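Local coordinates for VP1 (Merkel cell polyomavirus, PDB 4FMH), which forms the pentameric units of the viral capsid and binds sialylated oligosaccharides through a sialic acid site required for infection, at the interface of chains A and B. Residues are numbered along the deposited sequence; one frame, centred on the assembly and turned at random. Chains: chain A/B, VP1.

Contact 1: the interface of chains A and B. Residues chain A 105-106; chain B 70, 132, 197-198, 200-201.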
ATOM      1  N   SER A 105     -21.049  -0.251  -2.565  1.00 10.89           N
ATOM      2  CA  SER A 105     -21.297  -1.185  -3.672  1.00 11.34           C
ATOM      3  C   SER A 105     -21.957  -0.545  -4.909  1.00 10.94           C
ATOM      4  O   SER A 105     -21.829  -1.060  -6.017  1.00 11.25           O
ATOM      5  CB  SER A 105     -22.141  -2.365  -3.177  1.00 12.80           C
ATOM      6  OG  SER A 105     -23.474  -1.954  -2.916  1.00 14.59           O
ATOM      7  N   SER A 106     -22.656   0.569  -4.715  1.00 11.36           N
ATOM      8  CA  SER A 106     -23.293   1.303  -5.817  1.00 12.28           C
ATOM      9  C   SER A 106     -22.278   1.742  -6.880  1.00 12.38           C
ATOM     10  O   SER A 106     -22.637   1.957  -8.047  1.00 12.70           O
ATOM     11  CB  SER A 106     -24.040   2.526  -5.281  1.00 12.06           C
ATOM     12  OG  SER A 106     -23.131   3.500  -4.786  1.00 12.71           O
TER
ATOM     13  N   TYR B  70     -25.152 -10.799  -5.219  1.00 13.03           N
ATOM     14  CA  TYR B  70     -24.548 -11.505  -4.099  1.00 13.28           C
ATOM     15  C   TYR B  70     -24.770 -13.006  -4.193  1.00 13.46           C
ATOM     16  O   TYR B  70     -25.801 -13.466  -4.701  1.00 13.91           O
ATOM     17  CB  TYR B  70     -25.102 -10.979  -2.769  1.00 13.55           C
ATOM     18  CG  TYR B  70     -24.614  -9.587  -2.433  1.00 15.48           C
ATOM     19  CD1 TYR B  70     -23.341  -9.381  -1.880  1.00 11.75           C
ATOM     20  CD2 TYR B  70     -25.414  -8.471  -2.689  1.00 14.12           C
ATOM     21  CE1 TYR B  70     -22.887  -8.095  -1.585  1.00 13.43           C
ATOM     22  CE2 TYR B  70     -24.971  -7.192  -2.404  1.00 16.33           C
ATOM     23  CZ  TYR B  70     -23.712  -7.003  -1.853  1.00 16.13           C
ATOM     24  OH  TYR B  70     -23.291  -5.714  -1.575  1.00 14.46           O
ATOM     25  N   TYR B 132     -14.701  -5.830  -6.413  1.00  8.56           N
ATOM     26  CA  TYR B 132     -15.565  -5.754  -5.246  1.00  9.30           C
ATOM     27  C   TYR B 132     -15.496  -7.093  -4.544  1.00  9.11           C
ATOM     28  O   TYR B 132     -15.805  -8.132  -5.143  1.00  9.07           O
ATOM     29  CB  TYR B 132     -17.008  -5.434  -5.656  1.00  8.14           C
ATOM     30  CG  TYR B 132     -17.973  -5.264  -4.501  1.00 10.06           C
ATOM     31  CD1 TYR B 132     -18.010  -4.074  -3.762  1.00 10.15           C
ATOM     32  CD2 TYR B 132     -18.854  -6.288  -4.149  1.00 10.10           C
ATOM     33  CE1 TYR B 132     -18.898  -3.912  -2.691  1.00 11.58           C
ATOM     34  CE2 TYR B 132     -19.743  -6.140  -3.079  1.00  9.40           C
ATOM     35  CZ  TYR B 132     -19.763  -4.954  -2.361  1.00 12.00           C
ATOM     36  OH  TYR B 132     -20.648  -4.813  -1.316  1.00 10.82           O
ATOM     37  N   ILE B 197     -25.496  -6.220  -6.611  1.00 11.79           N
ATOM     38  CA  ILE B 197     -24.461  -5.534  -5.867  1.00 11.56           C
ATOM     39  C   ILE B 197     -24.552  -4.006  -6.021  1.00 12.40           C
ATOM     40  O   ILE B 197     -24.381  -3.272  -5.038  1.00 12.21           O
ATOM     41  CB  ILE B 197     -23.077  -6.073  -6.277  1.00 11.56           C
ATOM     42  CG1 ILE B 197     -22.958  -7.554  -5.871  1.00 10.89           C
ATOM     43  CG2 ILE B 197     -21.939  -5.219  -5.688  1.00 10.44           C
ATOM     44  CD1 ILE B 197     -21.875  -8.328  -6.640  1.00 11.15           C
ATOM     45  N   GLU B 198     -24.848  -3.528  -7.235  1.00 10.98           N
ATOM     46  CA  GLU B 198     -24.909  -2.083  -7.488  1.00 11.41           C
ATOM     47  C   GLU B 198     -26.133  -1.415  -6.844  1.00 11.57           C
ATOM     48  O   GLU B 198     -26.262  -0.187  -6.855  1.00 12.43           O
ATOM     49  CB  GLU B 198     -24.846  -1.773  -8.993  1.00 11.20           C
ATOM     50  CG  GLU B 198     -26.177  -1.965  -9.748  1.00 12.18           C
ATOM     51  CD  GLU B 198     -26.106  -1.434 -11.179  1.00 16.37           C
ATOM     52  OE1 GLU B 198     -25.122  -1.750 -11.878  1.00 15.38           O
ATOM     53  OE2 GLU B 198     -27.031  -0.705 -11.604  1.00 16.95           O
ATOM     54  N   TRP B 200     -27.523  -2.911  -3.622  1.00 12.19           N
ATOM     55  CA  TRP B 200     -27.598  -3.306  -2.206  1.00 12.15           C
ATOM     56  C   TRP B 200     -26.228  -3.412  -1.553  1.00 12.14           C
ATOM     57  O   TRP B 200     -25.293  -3.989  -2.125  1.00 13.24           O
ATOM     58  CB  TRP B 200     -28.287  -4.665  -2.070  1.00 11.33           C
ATOM     59  CG  TRP B 200     -29.686  -4.725  -2.601  1.00 11.82           C
ATOM     60  CD1 TRP B 200     -30.097  -5.328  -3.751  1.00 11.38           C
ATOM     61  CD2 TRP B 200     -30.860  -4.167  -1.996  1.00 12.42           C
ATOM     62  NE1 TRP B 200     -31.454  -5.173  -3.910  1.00 12.22           N
ATOM     63  CE2 TRP B 200     -31.949  -4.473  -2.843  1.00 12.06           C
ATOM     64  CE3 TRP B 200     -31.097  -3.444  -0.818  1.00 12.93           C
ATOM     65  CZ2 TRP B 200     -33.265  -4.081  -2.550  1.00 12.81           C
ATOM     66  CZ3 TRP B 200     -32.401  -3.045  -0.532  1.00 13.06           C
ATOM     67  CH2 TRP B 200     -33.466  -3.363  -1.401  1.00 14.12           C
ATOM     68  N   CYS B 201     -26.122  -2.871  -0.343  1.00 12.25           N
ATOM     69  CA  CYS B 201     -24.915  -2.993   0.457  1.00 13.34           C
ATOM     70  C   CYS B 201     -25.308  -3.492   1.848  1.00 12.71           C
ATOM     71  O   CYS B 201     -26.482  -3.395   2.217  1.00 12.86           O
ATOM     72  CB  CYS B 201     -24.196  -1.645   0.537  1.00 13.50           C
ATOM     73  SG  CYS B 201     -25.111  -0.343   1.407  1.00 16.62           S
TER
HETATM   74  O   HOH W   1     -25.500   1.876  -8.591  1.00  9.22           O

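Contact 2: the interface of chains A and B. Residues chain A 29, 47, 102, 275; chain B 147, 180-181.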
ATOM      1  N   ASN A  29     -26.574  12.072   5.406  1.00 13.73           N
ATOM      2  CA  ASN A  29     -26.513  12.098   3.951  1.00 14.73           C
ATOM      3  C   ASN A  29     -25.548  13.175   3.449  1.00 14.38           C
ATOM      4  O   ASN A  29     -25.370  14.205   4.109  1.00 15.05           O
ATOM      5  CB  ASN A  29     -27.901  12.269   3.348  1.00 15.44           C
ATOM      6  CG  ASN A  29     -28.635  10.948   3.204  1.00 16.89           C
ATOM      7  OD1 ASN A  29     -28.084   9.968   2.699  1.00 19.60           O
ATOM      8  ND2 ASN A  29     -29.885  10.920   3.636  1.00 16.52           N
ATOM      9  N   THR A  47     -26.687  14.310  -4.077  1.00 11.77           N
ATOM     10  CA  THR A  47     -25.412  13.592  -3.780  1.00 11.38           C
ATOM     11  C   THR A  47     -24.299  13.832  -4.812  1.00 11.77           C
ATOM     12  O   THR A  47     -23.271  13.143  -4.807  1.00 12.46           O
ATOM     13  CB  THR A  47     -25.565  12.070  -3.440  1.00 11.55           C
ATOM     14  OG1 THR A  47     -25.743  11.305  -4.641  1.00 13.27           O
ATOM     15  CG2 THR A  47     -26.744  11.829  -2.481  1.00 11.32           C
ATOM     16  N   VAL A 102     -21.801   4.216   3.751  1.00 11.52           N
ATOM     17  CA  VAL A 102     -22.901   3.402   3.213  1.00 11.61           C
ATOM     18  C   VAL A 102     -23.031   3.587   1.699  1.00 12.47           C
ATOM     19  O   VAL A 102     -22.794   4.684   1.181  1.00 12.08           O
ATOM     20  CB  VAL A 102     -24.231   3.801   3.918  1.00 12.74           C
ATOM     21  CG1 VAL A 102     -25.461   3.087   3.306  1.00 12.42           C
ATOM     22  CG2 VAL A 102     -24.124   3.523   5.405  1.00 12.19           C
ATOM     23  N   PRO A 275     -23.344   8.555   1.902  1.00 11.80           N
ATOM     24  CA  PRO A 275     -23.730   8.810   3.289  1.00 11.21           C
ATOM     25  C   PRO A 275     -22.841   8.049   4.253  1.00 10.38           C
ATOM     26  O   PRO A 275     -22.134   7.124   3.846  1.00 10.89           O
ATOM     27  CB  PRO A 275     -25.166   8.255   3.372  1.00 11.40           C
ATOM     28  CG  PRO A 275     -25.545   7.889   1.959  1.00 13.84           C
ATOM     29  CD  PRO A 275     -24.263   7.597   1.267  1.00 11.01           C
TER
ATOM     30  N   LEU B 147     -29.062   1.567  -2.122  1.00 11.90           N
ATOM     31  CA  LEU B 147     -28.552   2.875  -2.562  1.00 12.35           C
ATOM     32  C   LEU B 147     -28.020   2.709  -3.964  1.00 11.75           C
ATOM     33  O   LEU B 147     -27.223   1.805  -4.227  1.00 11.32           O
ATOM     34  CB  LEU B 147     -27.444   3.399  -1.623  1.00 11.12           C
ATOM     35  CG  LEU B 147     -26.919   4.828  -1.803  1.00 13.20           C
ATOM     36  CD1 LEU B 147     -26.397   5.362  -0.463  1.00 12.08           C
ATOM     37  CD2 LEU B 147     -25.832   4.933  -2.895  1.00  9.75           C
ATOM     38  N   GLY B 180     -29.188   8.631  -1.937  1.00 14.52           N
ATOM     39  CA  GLY B 180     -28.641   8.694  -0.579  1.00 14.01           C
ATOM     40  C   GLY B 180     -29.200   7.553   0.257  1.00 13.48           C
ATOM     41  O   GLY B 180     -29.754   6.592  -0.284  1.00 14.23           O
ATOM     42  N   LEU B 181     -29.051   7.647   1.574  1.00 13.27           N
ATOM     43  CA  LEU B 181     -29.589   6.622   2.468  1.00 14.30           C
ATOM     44  C   LEU B 181     -31.067   6.884   2.746  1.00 15.91           C
ATOM     45  O   LEU B 181     -31.416   7.860   3.421  1.00 16.80           O
ATOM     46  CB  LEU B 181     -28.793   6.548   3.776  1.00 14.08           C
ATOM     47  CG  LEU B 181     -28.913   5.256   4.603  1.00 15.56           C
ATOM     48  CD1 LEU B 181     -27.845   5.221   5.685  1.00 14.91           C
ATOM     49  CD2 LEU B 181     -30.316   5.078   5.218  1.00 16.19           C
TER

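Contact 1: the interface of chains A and B
The 3-10 helix 104-108 of one jelly-roll VP1 subunit docks onto its neighbour in the pentamer, placing A:Ser105 against B:Ile197, B:Trp200 and B:Tyr132. The hydroxyl OG of A:Ser105 donates to two backbone carbonyls of chain B. A:Ser105 OG lies 2.7 Å from B:Ile197 O, nearly in line with that C=O (167°). A:Ser105 OG lies 2.8 Å from B:Trp200 O, but there it stands well above the carbonyl plane, 65° out of it. One hydroxyl proton cannot serve both fully, so the bond is probably shared or switches between them. The chi1 of 71° sets OG between the backbone N and the carbonyl carbon of A:Ser105, turned to the two acceptors. B:Trp200 O is gripped from its other face as well. The phenol B:Tyr70 OH donates to B:Trp200 O at 2.7 Å, tilted somewhat from the carbonyl plane. B:Tyr70 OH is in turn hydrogen bonded to B:Tyr132 OH at 2.8 Å. B:Tyr70 thus holds the acceptor from within chain B, and B:Tyr132 probably steadies that phenol.

B:Tyr132 also packs on the serine directly. Ring atom CZ of B:Tyr132 is 3.6 Å from A:Ser105 CB. The branch CG2 of B:Ile197 covers one face of this ring, offset toward the rim, and also touches A:Ser105 CB. The other branch of the isoleucine, CG1, lies over the centre of the B:Tyr70 ring. One isoleucine therefore braces both phenols. Next along the helix, A:Ser106 is joined to B:Glu198 through water 1, which lies 2.9 Å from A:Ser106 O and 2.8 Å from B:Glu198 O. This link uses backbone oxygens, not the glutamate carboxylate.

In the fold, the helix follows strand 89-101 of chain A. Its seat in chain B combines strand 131-138, the loop carrying residues 197 and 198, and the start of strand 200-202.

Contact 2: the interface of chains A and B
The flat carboxamide of A:Asn29 meets the backbone of B:Leu181 through OD1 and, weakly, ND2, while the A:Pro275 ring is met by B:Leu181 and B:Leu147 at CG and CD. Both belong to the subunit interface of the polyomavirus coat protein VP1 pentamer. The amide N of B:Leu181 donates to the side-chain oxygen OD1 of A:Asn29 at 2.8 Å. The bond is close to straight, 166° at the hydrogen. It arrives in the carbonyl plane, on a lone pair of OD1. The amide nitrogen A:Asn29 ND2 turns to B:Leu181 O, but that bond is weak at 3.4 Å. The asparagine thus reads the NH and, less firmly, the C=O of one residue. With CG anti to its carbonyl carbon (chi1 -85°), A:Asn29 presents both ends of the carboxamide to this backbone.

A:Pro275 CD packs on the methyl B:Leu147 CD1 at 3.5 Å. The neighbouring ring atom A:Pro275 CG lies 4.0 Å from B:Leu181 CB. A:Pro275 CG also sits 3.5 Å from B:Leu181 N, the same amide that A:Asn29 binds. The proline therefore packs beside the polar bond and may partly screen it from water.

The far end of B:Leu181 reaches A:Val102. B:Leu181 CD1 is 4.0 Å from A:Val102 CG1 and touches CG2 as well, so the methyl faces both branches of the valine. The two side chains cross at about a right angle. CG of B:Leu181 is anti to its backbone N (chi1 -160°), which carries the chain past the proline to the valine.

The centres of the C-alpha atoms of contact 1 and contact 2 are about 13 Å apart. They share no residue. A:Val102 of contact 2 lies just before the 3-10 helix 104-108 of contact 1, while A:Asn29 (after strand 21-28), A:Thr47 and A:Pro275 come from other loops. On chain B, B:Gly180 and B:Leu181 follow the 3-10 helix 176-179 and B:Leu147 follows strand 142-146; the other seat includes strand 200-202. Different faces of the protein meet here, as expected for a ring of five subunits, so each subunit can use both faces when the pentamer closes.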